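Local coordinates for protein phospholethanolamine N-methyltransferase 2 (Haemonchus contortus, PDB 4KRI) that probably transfers methyl groups from S-adenosylmethionine to phosphomonomethylethanolamine and its dimethyl product in nematode phosphocholine biosynthesis, at residues A[201-206]-A[294-299]; A[225-230]-A[249-254]; A[311-316]-A[362-367]. All coordinates share one frame; numbering follows the deposited sequence.

Contact 1: A[201-206]-A[294-299]; sequences FISPGG and FSRDCI. With SAH (S-adenosyl-L-homocysteine), chain D; 1SH (2-(methylamino)ethyl dihydrogen phosphate), chain E.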
loop_
_atom_site.group_PDB
_atom_site.type_symbol
_atom_site.label_atom_id
_atom_site.label_comp_id
_atom_site.label_asym_id
_atom_site.label_seq_id
_atom_site.Cartn_x
_atom_site.Cartn_y
_atom_site.Cartn_z
ATOM N N PHE A 201 -10.174 -8.268 8.578
ATOM C CA PHE A 201 -10.168 -8.814 7.225
ATOM C C PHE A 201 -11.126 -8.110 6.277
ATOM O O PHE A 201 -12.215 -7.698 6.677
ATOM C CB PHE A 201 -10.485 -10.313 7.260
ATOM C CG PHE A 201 -9.343 -11.140 7.754
ATOM C CD1 PHE A 201 -8.364 -11.581 6.872
ATOM C CD2 PHE A 201 -9.222 -11.444 9.101
ATOM C CE1 PHE A 201 -7.282 -12.336 7.328
ATOM C CE2 PHE A 201 -8.141 -12.195 9.566
ATOM C CZ PHE A 201 -7.175 -12.643 8.676
ATOM N N ILE A 202 -10.715 -8.011 5.011
ATOM C CA ILE A 202 -11.564 -7.477 3.950
ATOM C C ILE A 202 -11.677 -8.543 2.855
ATOM O O ILE A 202 -11.879 -8.233 1.691
ATOM C CB ILE A 202 -10.984 -6.162 3.342
ATOM C CG1 ILE A 202 -10.514 -5.228 4.450
ATOM C CG2 ILE A 202 -12.038 -5.436 2.478
ATOM C CD1 ILE A 202 -11.660 -4.696 5.295
ATOM N N SER A 203 -11.538 -9.810 3.239
ATOM C CA SER A 203 -11.545 -10.908 2.284
ATOM C C SER A 203 -12.483 -12.015 2.749
ATOM O O SER A 203 -12.674 -12.209 3.954
ATOM C CB SER A 203 -10.133 -11.464 2.107
ATOM O OG SER A 203 -9.572 -11.754 3.379
ATOM N N PRO A 204 -13.075 -12.738 1.793
ATOM C CA PRO A 204 -14.019 -13.828 2.052
ATOM C C PRO A 204 -13.521 -14.802 3.111
ATOM O O PRO A 204 -12.387 -15.298 3.025
ATOM C CB PRO A 204 -14.075 -14.553 0.702
ATOM C CG PRO A 204 -13.882 -13.478 -0.296
ATOM C CD PRO A 204 -12.931 -12.472 0.347
ATOM N N GLY A 205 -14.357 -15.044 4.113
ATOM C CA GLY A 205 -14.115 -16.110 5.067
ATOM C C GLY A 205 -13.331 -15.724 6.308
ATOM O O GLY A 205 -13.196 -16.535 7.224
ATOM N N GLY A 206 -12.810 -14.502 6.337
ATOM C CA GLY A 206 -12.116 -13.992 7.507
ATOM C C GLY A 206 -10.955 -14.855 7.977
ATOM O O GLY A 206 -10.254 -15.463 7.164
ATOM N N PHE A 294 2.470 -13.153 -1.188
ATOM C CA PHE A 294 1.098 -13.566 -0.946
ATOM C C PHE A 294 0.195 -12.428 -1.361
ATOM O O PHE A 294 0.466 -11.276 -1.030
ATOM C CB PHE A 294 0.936 -13.815 0.559
ATOM C CG PHE A 294 -0.446 -14.272 0.963
ATOM C CD1 PHE A 294 -0.991 -15.432 0.436
ATOM C CD2 PHE A 294 -1.179 -13.558 1.903
ATOM C CE1 PHE A 294 -2.256 -15.866 0.825
ATOM C CE2 PHE A 294 -2.450 -13.983 2.297
ATOM C CZ PHE A 294 -2.983 -15.144 1.765
ATOM N N SER A 295 -0.894 -12.721 -2.062
ATOM C CA SER A 295 -1.843 -11.662 -2.367
ATOM C C SER A 295 -3.235 -12.208 -2.246
ATOM O O SER A 295 -3.610 -13.122 -2.968
ATOM C CB SER A 295 -1.616 -11.083 -3.758
ATOM O OG SER A 295 -2.527 -10.012 -3.966
ATOM N N ARG A 296 -4.006 -11.655 -1.319
ATOM C CA ARG A 296 -5.321 -12.217 -1.033
ATOM C C ARG A 296 -6.447 -11.290 -1.494
ATOM O O ARG A 296 -6.713 -10.262 -0.857
ATOM C CB ARG A 296 -5.395 -12.475 0.472
ATOM C CG ARG A 296 -6.677 -13.094 0.933
ATOM C CD ARG A 296 -6.765 -14.579 0.626
ATOM N NE ARG A 296 -8.185 -14.875 0.515
ATOM C CZ ARG A 296 -8.974 -15.050 1.568
ATOM N NH1 ARG A 296 -8.448 -15.034 2.788
ATOM N NH2 ARG A 296 -10.270 -15.259 1.403
ATOM N N ASP A 297 -7.054 -11.639 -2.628
ATOM C CA ASP A 297 -8.229 -10.961 -3.157
ATOM C C ASP A 297 -7.974 -9.483 -3.439
ATOM O O ASP A 297 -8.808 -8.618 -3.161
ATOM C CB ASP A 297 -9.428 -11.214 -2.230
ATOM C CG ASP A 297 -9.715 -12.698 -2.079
ATOM O OD1 ASP A 297 -9.525 -13.442 -3.072
ATOM O OD2 ASP A 297 -10.085 -13.139 -0.977
ATOM N N CYS A 298 -6.812 -9.232 -4.039
ATOM C CA CYS A 298 -6.372 -7.896 -4.409
ATOM C C CYS A 298 -6.296 -7.715 -5.923
ATOM O O CYS A 298 -6.704 -6.678 -6.450
ATOM C CB CYS A 298 -4.984 -7.633 -3.801
ATOM S SG CYS A 298 -3.987 -6.337 -4.607
ATOM N N ILE A 299 -5.779 -8.712 -6.634
ATOM C CA ILE A 299 -5.309 -8.410 -7.986
ATOM C C ILE A 299 -6.394 -8.235 -9.039
ATOM O O ILE A 299 -6.091 -7.826 -10.148
ATOM C CB ILE A 299 -4.165 -9.339 -8.487
ATOM C CG1 ILE A 299 -4.689 -10.716 -8.875
ATOM C CG2 ILE A 299 -3.050 -9.430 -7.441
ATOM C CD1 ILE A 299 -3.702 -11.500 -9.761
HETATM N N SAH D . -5.501 -8.842 1.618
HETATM C CA SAH D . -6.426 -8.146 2.549
HETATM C CB SAH D . -7.126 -6.940 1.809
HETATM C CG SAH D . -8.106 -7.272 0.688
HETATM S SD SAH D . -8.790 -5.780 -0.101
HETATM C C SAH D . -7.360 -9.091 3.196
HETATM O O SAH D . -7.254 -10.294 3.001
HETATM O OXT SAH D . -8.082 -8.689 4.094
HETATM C "C5'" SAH D . -7.766 -5.395 -1.534
HETATM C "C4'" SAH D . -6.714 -4.466 -1.301
HETATM O "O4'" SAH D . -5.857 -4.434 -2.473
HETATM C "C3'" SAH D . -7.250 -3.091 -1.171
HETATM O "O3'" SAH D . -6.894 -2.588 0.098
HETATM C "C2'" SAH D . -6.607 -2.312 -2.230
HETATM O "O2'" SAH D . -6.286 -1.001 -1.827
HETATM C "C1'" SAH D . -5.392 -3.124 -2.540
HETATM N N9 SAH D . -4.790 -2.798 -3.879
HETATM C C8 SAH D . -5.417 -2.801 -5.078
HETATM N N7 SAH D . -4.512 -2.526 -6.022
HETATM C C5 SAH D . -3.308 -2.367 -5.435
HETATM C C6 SAH D . -2.031 -2.072 -5.929
HETATM N N6 SAH D . -1.808 -1.870 -7.274
HETATM N N1 SAH D . -1.016 -1.982 -5.042
HETATM C C2 SAH D . -1.210 -2.172 -3.732
HETATM N N3 SAH D . -2.423 -2.464 -3.228
HETATM C C4 SAH D . -3.485 -2.552 -4.052
HETATM O O4 1SH E . -17.242 -8.302 -3.153
HETATM P P1 1SH E . -16.905 -6.826 -3.348
HETATM O O1 1SH E . -16.886 -6.444 -4.775
HETATM O O3 1SH E . -17.957 -5.948 -2.570
HETATM O O2 1SH E . -15.450 -6.570 -2.774
HETATM C C1 1SH E . -15.176 -6.960 -1.531
HETATM C C2 1SH E . -13.711 -6.889 -1.120
HETATM N N1 1SH E . -12.799 -7.774 -1.788
HETATM C C3 1SH E . -11.486 -7.427 -1.381
HETATM O O HOH W 1 -9.899 -14.077 4.688
#
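In the active-site pocket, where the spent cofactor meets the phosphobase, the type II turn from Ser203 to Gly206 docks against Arg296 and Asp297 at the C-terminal end of strand 290-296. Arg296 NH2 donates to Pro204 O over 2.7 Å, with an N-H...O angle of 153°; the donor meets a carbonyl lone pair, and the oxygen lies close to the guanidinium plane. The Arg296 side chain is bent at chi2 (77°) and lays its guanidinium along the turn, and Ser203 OG sits over one of its faces, offset toward the rim. Water 1 fills the corner, accepting from Arg296 NH1 at 2.6 Å and donating to Ser203 OG; the carbonyl oxygens of Pro204 and Gly206 also lie within reach and compete for its remaining proton. Arg296 NE forms a salt bridge with Asp297 OD2 at 3.0 Å. This carboxylate oxygen faces the proline ring tip to tip, OD2 lying 3.2 Å from Pro204 CD, while OD1 is held by Trp424 and Thr325. The loop and the strand end of this Rossmann-like methyltransferase domain share the amino acid moiety of S-adenosylhomocysteine. Ile202 N binds SAH OXT almost straight, at 170°. The other carboxylate oxygen, SAH O, accepts from Ser203 OG at 2.8 Å. From the opposite segment, Arg296 O accepts from the SAH amino N at 3.1 Å. The two segments also meet at the substrate: the 1SH methyl C3 touches both Ile202 O, at 3.2 Å, and Asp297 O, which accepts a hydrogen bond from Gln300 NE2. C3 is 3.4 Å from SAH SD; the methyl lies between 1SH N1 and the sulfur, the path a transferred methyl would probably take.

Contact 2: A[225-230]-A[249-254]; sequences RMLDIG and HGVDLS. With SAH (S-adenosyl-L-homocysteine), chain D.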
loop_
_atom_site.group_PDB
_atom_site.type_symbol
_atom_site.label_atom_id
_atom_site.label_comp_id
_atom_site.label_asym_id
_atom_site.label_seq_id
_atom_site.Cartn_x
_atom_site.Cartn_y
_atom_site.Cartn_z
ATOM N N ARG A 225 10.746 -14.533 4.991
ATOM C CA ARG A 225 10.238 -13.206 4.656
ATOM C C ARG A 225 9.103 -13.272 3.661
ATOM O O ARG A 225 9.231 -13.895 2.600
ATOM C CB ARG A 225 11.373 -12.349 4.087
ATOM C CG ARG A 225 12.549 -12.196 5.066
ATOM C CD ARG A 225 13.519 -11.085 4.663
ATOM N NE ARG A 225 12.836 -9.802 4.515
ATOM C CZ ARG A 225 12.657 -9.180 3.353
ATOM N NH1 ARG A 225 13.129 -9.708 2.230
ATOM N NH2 ARG A 225 12.016 -8.019 3.311
ATOM N N MET A 226 7.996 -12.614 3.990
ATOM C CA MET A 226 6.834 -12.607 3.115
ATOM C C MET A 226 6.453 -11.189 2.707
ATOM O O MET A 226 6.434 -10.280 3.541
ATOM C CB MET A 226 5.639 -13.291 3.811
ATOM C CG MET A 226 4.300 -13.102 3.087
ATOM S SD MET A 226 2.940 -13.937 3.977
ATOM C CE MET A 226 3.241 -15.629 3.484
ATOM N N LEU A 227 6.157 -11.013 1.419
ATOM C CA LEU A 227 5.587 -9.767 0.920
ATOM C C LEU A 227 4.102 -9.977 0.739
ATOM O O LEU A 227 3.689 -10.900 0.019
ATOM C CB LEU A 227 6.202 -9.405 -0.445
ATOM C CG LEU A 227 5.581 -8.173 -1.119
ATOM C CD1 LEU A 227 5.904 -6.901 -0.317
ATOM C CD2 LEU A 227 6.093 -8.050 -2.556
ATOM N N ASP A 228 3.288 -9.129 1.371
ATOM C CA ASP A 228 1.829 -9.223 1.191
ATOM C C ASP A 228 1.384 -8.062 0.329
ATOM O O ASP A 228 1.521 -6.912 0.722
ATOM C CB ASP A 228 1.127 -9.174 2.563
ATOM C CG ASP A 228 -0.385 -9.399 2.471
ATOM O OD1 ASP A 228 -1.041 -8.832 1.560
ATOM O OD2 ASP A 228 -0.937 -10.148 3.318
ATOM N N ILE A 229 0.850 -8.366 -0.852
ATOM C CA ILE A 229 0.431 -7.333 -1.782
ATOM C C ILE A 229 -1.067 -7.083 -1.606
ATOM O O ILE A 229 -1.876 -7.991 -1.774
ATOM C CB ILE A 229 0.752 -7.745 -3.248
ATOM C CG1 ILE A 229 2.272 -7.731 -3.462
ATOM C CG2 ILE A 229 0.051 -6.812 -4.232
ATOM C CD1 ILE A 229 2.726 -8.333 -4.803
ATOM N N GLY A 230 -1.428 -5.841 -1.285
ATOM C CA GLY A 230 -2.817 -5.490 -1.050
ATOM C C GLY A 230 -3.272 -5.943 0.319
ATOM O O GLY A 230 -4.305 -6.587 0.465
ATOM N N HIS A 249 6.061 -8.038 5.226
ATOM C CA HIS A 249 5.986 -6.646 4.809
ATOM C C HIS A 249 4.760 -6.507 3.951
ATOM O O HIS A 249 4.645 -7.146 2.906
ATOM C CB HIS A 249 7.204 -6.218 3.990
ATOM C CG HIS A 249 7.170 -4.771 3.606
ATOM N ND1 HIS A 249 7.071 -3.759 4.538
ATOM C CD2 HIS A 249 7.203 -4.163 2.394
ATOM C CE1 HIS A 249 7.054 -2.590 3.920
ATOM N NE2 HIS A 249 7.132 -2.809 2.619
ATOM N N GLY A 250 3.830 -5.674 4.391
ATOM C CA GLY A 250 2.579 -5.524 3.673
ATOM C C GLY A 250 2.501 -4.202 2.955
ATOM O O GLY A 250 2.868 -3.171 3.523
ATOM N N VAL A 251 2.025 -4.228 1.708
ATOM C CA VAL A 251 1.873 -2.992 0.948
ATOM C C VAL A 251 0.428 -2.816 0.509
ATOM O O VAL A 251 -0.289 -3.796 0.263
ATOM C CB VAL A 251 2.854 -2.910 -0.259
ATOM C CG1 VAL A 251 4.300 -3.030 0.233
ATOM C CG2 VAL A 251 2.552 -3.976 -1.312
ATOM N N ASP A 252 -0.020 -1.565 0.454
ATOM C CA ASP A 252 -1.350 -1.277 -0.058
ATOM C C ASP A 252 -1.350 0.110 -0.653
ATOM O O ASP A 252 -0.623 0.979 -0.187
ATOM C CB ASP A 252 -2.390 -1.341 1.059
ATOM C CG ASP A 252 -3.759 -1.641 0.530
ATOM O OD1 ASP A 252 -4.237 -2.789 0.695
ATOM O OD2 ASP A 252 -4.353 -0.738 -0.102
ATOM N N LEU A 253 -2.168 0.317 -1.681
ATOM C CA LEU A 253 -2.217 1.617 -2.321
ATOM C C LEU A 253 -3.151 2.542 -1.557
ATOM O O LEU A 253 -3.012 3.766 -1.616
ATOM C CB LEU A 253 -2.675 1.463 -3.779
ATOM C CG LEU A 253 -2.607 2.737 -4.628
ATOM C CD1 LEU A 253 -1.275 3.454 -4.451
ATOM C CD2 LEU A 253 -2.820 2.400 -6.083
ATOM N N SER A 254 -4.097 1.961 -0.826
ATOM C CA SER A 254 -5.078 2.776 -0.119
ATOM C C SER A 254 -4.586 3.262 1.239
ATOM O O SER A 254 -4.299 2.451 2.118
ATOM C CB SER A 254 -6.375 1.989 0.061
ATOM O OG SER A 254 -7.236 2.651 0.983
HETATM N N SAH D . -5.501 -8.842 1.618
HETATM C CA SAH D . -6.426 -8.146 2.549
HETATM C CB SAH D . -7.126 -6.940 1.809
HETATM C CG SAH D . -8.106 -7.272 0.688
HETATM S SD SAH D . -8.790 -5.780 -0.101
HETATM C C SAH D . -7.360 -9.091 3.196
HETATM O O SAH D . -7.254 -10.294 3.001
HETATM O OXT SAH D . -8.082 -8.689 4.094
HETATM C "C5'" SAH D . -7.766 -5.395 -1.534
HETATM C "C4'" SAH D . -6.714 -4.466 -1.301
HETATM O "O4'" SAH D . -5.857 -4.434 -2.473
HETATM C "C3'" SAH D . -7.250 -3.091 -1.171
HETATM O "O3'" SAH D . -6.894 -2.588 0.098
HETATM C "C2'" SAH D . -6.607 -2.312 -2.230
HETATM O "O2'" SAH D . -6.286 -1.001 -1.827
HETATM C "C1'" SAH D . -5.392 -3.124 -2.540
HETATM N N9 SAH D . -4.790 -2.798 -3.879
HETATM C C8 SAH D . -5.417 -2.801 -5.078
HETATM N N7 SAH D . -4.512 -2.526 -6.022
HETATM C C5 SAH D . -3.308 -2.367 -5.435
HETATM C C6 SAH D . -2.031 -2.072 -5.929
HETATM N N6 SAH D . -1.808 -1.870 -7.274
HETATM N N1 SAH D . -1.016 -1.982 -5.042
HETATM C C2 SAH D . -1.210 -2.172 -3.732
HETATM N N3 SAH D . -2.423 -2.464 -3.228
HETATM C C4 SAH D . -3.485 -2.552 -4.052
#
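Asp252 OD1, 3.3 Å from Gly230 C across the contact, accepts hydrogen bonds from SAH O3' at 2.7 Å and from the backbone N of Gly232. Its partner oxygen OD2 is gripped by SAH O2' at 2.6 Å and, through its anti lone pair, by Ser254 N, which closes an Asx turn and fixes the rotation of the carboxylate. An acidic residue taking both ribose hydroxyls at the end of the second strand is a hallmark of Rossmann-like class I methyltransferases, and the contact joins strands 225-229 and 247-252 of a beta-alpha-beta unit through helix 235-244. The parallel pairing runs through His249 N to Met226 O, Asp228 N to His249 O and Val251 N to Asp228 O, all nearly straight. With CG anti to the backbone N (chi1 175°), Leu227 lies beside His249 and brings CD1 within 4.1 Å of His249 CD2. His249 ND1 is hydrogen-bonded to Thr274 OG1. Gly230 has positive phi, which favours glycine, and a side chain here would collide with SAH O4'; its carbonyl O takes the SAH amino N at 2.8 Å, while Gly230 N still reaches Val251 O, at a bent 132°.

Contact 3: A[311-316]-A[362-367]; sequences RIYRAL and TGFIDI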
loop_
_atom_site.group_PDB
_atom_site.type_symbol
_atom_site.label_atom_id
_atom_site.label_comp_id
_atom_site.label_asym_id
_atom_site.label_seq_id
_atom_site.Cartn_x
_atom_site.Cartn_y
_atom_site.Cartn_z
ATOM N N ARG A 311 7.197 -8.302 -11.676
ATOM C CA ARG A 311 7.680 -7.673 -10.449
ATOM C C ARG A 311 7.733 -8.656 -9.275
ATOM O O ARG A 311 8.678 -8.641 -8.471
ATOM C CB ARG A 311 6.794 -6.485 -10.077
ATOM C CG ARG A 311 6.829 -5.339 -11.060
ATOM C CD ARG A 311 6.900 -4.032 -10.281
ATOM N NE ARG A 311 6.979 -2.845 -11.128
ATOM C CZ ARG A 311 7.963 -2.600 -11.987
ATOM N NH1 ARG A 311 8.952 -3.472 -12.140
ATOM N NH2 ARG A 311 7.953 -1.484 -12.707
ATOM N N ILE A 312 6.725 -9.509 -9.176
ATOM C CA ILE A 312 6.710 -10.563 -8.168
ATOM C C ILE A 312 7.862 -11.537 -8.388
ATOM O O ILE A 312 8.576 -11.894 -7.448
ATOM C CB ILE A 312 5.361 -11.323 -8.189
ATOM C CG1 ILE A 312 4.251 -10.443 -7.626
ATOM C CG2 ILE A 312 5.463 -12.647 -7.441
ATOM C CD1 ILE A 312 2.864 -11.029 -7.807
ATOM N N TYR A 313 8.042 -11.981 -9.631
ATOM C CA TYR A 313 9.148 -12.868 -9.965
ATOM C C TYR A 313 10.486 -12.257 -9.553
ATOM O O TYR A 313 11.346 -12.935 -8.980
ATOM C CB TYR A 313 9.121 -13.157 -11.470
ATOM C CG TYR A 313 10.111 -14.193 -11.927
ATOM C CD1 TYR A 313 9.728 -15.513 -12.088
ATOM C CD2 TYR A 313 11.427 -13.851 -12.214
ATOM C CE1 TYR A 313 10.639 -16.474 -12.526
ATOM C CE2 TYR A 313 12.339 -14.804 -12.647
ATOM C CZ TYR A 313 11.933 -16.113 -12.797
ATOM O OH TYR A 313 12.832 -17.069 -13.226
ATOM N N ARG A 314 10.660 -10.970 -9.840
ATOM C CA ARG A 314 11.908 -10.272 -9.523
ATOM C C ARG A 314 12.169 -10.246 -8.006
ATOM O O ARG A 314 13.306 -10.465 -7.557
ATOM C CB ARG A 314 11.836 -8.835 -10.054
ATOM C CG ARG A 314 13.006 -7.949 -9.670
ATOM C CD ARG A 314 12.858 -6.565 -10.300
ATOM N NE ARG A 314 13.985 -5.691 -9.985
ATOM C CZ ARG A 314 14.059 -4.951 -8.882
ATOM N NH1 ARG A 314 13.067 -4.987 -7.995
ATOM N NH2 ARG A 314 15.117 -4.178 -8.661
ATOM N N ALA A 315 11.113 -10.013 -7.234
ATOM C CA ALA A 315 11.252 -9.832 -5.787
ATOM C C ALA A 315 11.475 -11.144 -5.033
ATOM O O ALA A 315 12.032 -11.142 -3.938
ATOM C CB ALA A 315 10.036 -9.103 -5.228
ATOM N N LEU A 316 11.025 -12.259 -5.613
ATOM C CA LEU A 316 11.201 -13.567 -4.969
ATOM C C LEU A 316 12.643 -14.030 -5.021
ATOM O O LEU A 316 13.338 -13.810 -6.020
ATOM C CB LEU A 316 10.329 -14.629 -5.652
ATOM C CG LEU A 316 8.846 -14.671 -5.313
ATOM C CD1 LEU A 316 8.102 -15.584 -6.293
ATOM C CD2 LEU A 316 8.676 -15.184 -3.895
ATOM N N THR A 362 6.204 -15.397 -17.648
ATOM C CA THR A 362 7.033 -14.755 -16.627
ATOM C C THR A 362 8.212 -15.629 -16.201
ATOM O O THR A 362 9.279 -15.131 -15.818
ATOM C CB THR A 362 6.184 -14.435 -15.388
ATOM O OG1 THR A 362 5.074 -13.621 -15.776
ATOM C CG2 THR A 362 7.010 -13.682 -14.363
ATOM N N GLY A 363 8.025 -16.941 -16.266
ATOM C CA GLY A 363 9.113 -17.848 -15.950
ATOM C C GLY A 363 8.892 -18.701 -14.713
ATOM O O GLY A 363 9.802 -19.414 -14.276
ATOM N N PHE A 364 7.687 -18.628 -14.150
ATOM C CA PHE A 364 7.327 -19.459 -13.004
ATOM C C PHE A 364 7.226 -20.933 -13.394
ATOM O O PHE A 364 6.871 -21.262 -14.529
ATOM C CB PHE A 364 5.995 -18.998 -12.412
ATOM C CG PHE A 364 6.094 -17.716 -11.635
ATOM C CD1 PHE A 364 6.717 -17.693 -10.392
ATOM C CD2 PHE A 364 5.564 -16.536 -12.141
ATOM C CE1 PHE A 364 6.812 -16.516 -9.677
ATOM C CE2 PHE A 364 5.657 -15.356 -11.416
ATOM C CZ PHE A 364 6.275 -15.356 -10.189
ATOM N N ILE A 365 7.557 -21.813 -12.452
ATOM C CA ILE A 365 7.402 -23.258 -12.642
ATOM C C ILE A 365 6.485 -23.816 -11.551
ATOM O O ILE A 365 6.055 -23.070 -10.674
ATOM C CB ILE A 365 8.760 -23.998 -12.603
ATOM C CG1 ILE A 365 9.495 -23.716 -11.293
ATOM C CG2 ILE A 365 9.629 -23.575 -13.766
ATOM C CD1 ILE A 365 10.676 -24.664 -11.007
ATOM N N ASP A 366 6.187 -25.116 -11.605
ATOM C CA ASP A 366 5.314 -25.752 -10.610
ATOM C C ASP A 366 4.024 -24.968 -10.402
ATOM O O ASP A 366 3.636 -24.680 -9.266
ATOM C CB ASP A 366 6.037 -25.915 -9.268
ATOM C CG ASP A 366 7.268 -26.786 -9.372
ATOM O OD1 ASP A 366 7.360 -27.578 -10.334
ATOM O OD2 ASP A 366 8.138 -26.678 -8.485
ATOM N N ILE A 367 3.368 -24.614 -11.503
ATOM C CA ILE A 367 2.152 -23.806 -11.438
ATOM C C ILE A 367 0.934 -24.624 -11.010
ATOM O O ILE A 367 0.632 -25.667 -11.596
ATOM C CB ILE A 367 1.867 -23.139 -12.801
ATOM C CG1 ILE A 367 2.974 -22.119 -13.117
ATOM C CG2 ILE A 367 0.491 -22.487 -12.812
ATOM C CD1 ILE A 367 3.019 -21.681 -14.586
#
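The ring of Phe364 takes the edge of Tyr313 on one face, CD1 of the tyrosine standing over its centre, and meets Leu316 CD1 and Ile312 CG2 at its edge. This is a T-shaped (edge-to-face) pair, with centroids 5.2 Å apart and planes at 76°. The Tyr313 ring in turn has Thr362 O over one face, offset toward the rim, and Gly363 O near its plane, 3.5 Å from Tyr313 CE1. With CG anti to the backbone N (chi1 -173°), Tyr313 swings off helix 305-315 and lies along the end of helix 352-362. That helix finishes in a Schellman motif: Gly363, at positive phi, is the C-prime residue, with Phe364 N bonded to Ala359 O and Gly363 N to Lys360 O. After this reversal Phe364 lies against helix 305-315. Thr362 and Tyr313 run alongside each other, pointing opposite ways, with Thr362 CG2 touching Tyr313 CB at 3.6 Å, while Thr362 OG1 bonds back to Ile358 O. Ile312 and Leu316 come in nearly perpendicular to the phenylalanine, Leu316 CD1 reaching Phe364 CE1 at 3.7 Å. Both aliphatic side chains also rest on Val293 of strand 290-296.

Overall arrangement
From the N terminus, the chain first builds the N-terminal region, with its own strands from 25-29 to 156-166, before reaching the loop 201-206, where contact 1 opens. Contact 2 opens at 225-230 and closes at 249-254, nested inside the larger loop that contact 1 closes at 294-299. Strands 225-229 and 290-296 are neighbours, paired through Phe294 with Leu227 and Ile229, and contacts 1 and 2 both border SAH. Contact 3 follows in series, from helix 305-315 to the turn after helix 352-362. Its centre is about 17 Å from that of contact 2, yet Ile312 CG1 packs on Ile229 CD1, linking helix 305-315 to strand 225-229. No two loops cross.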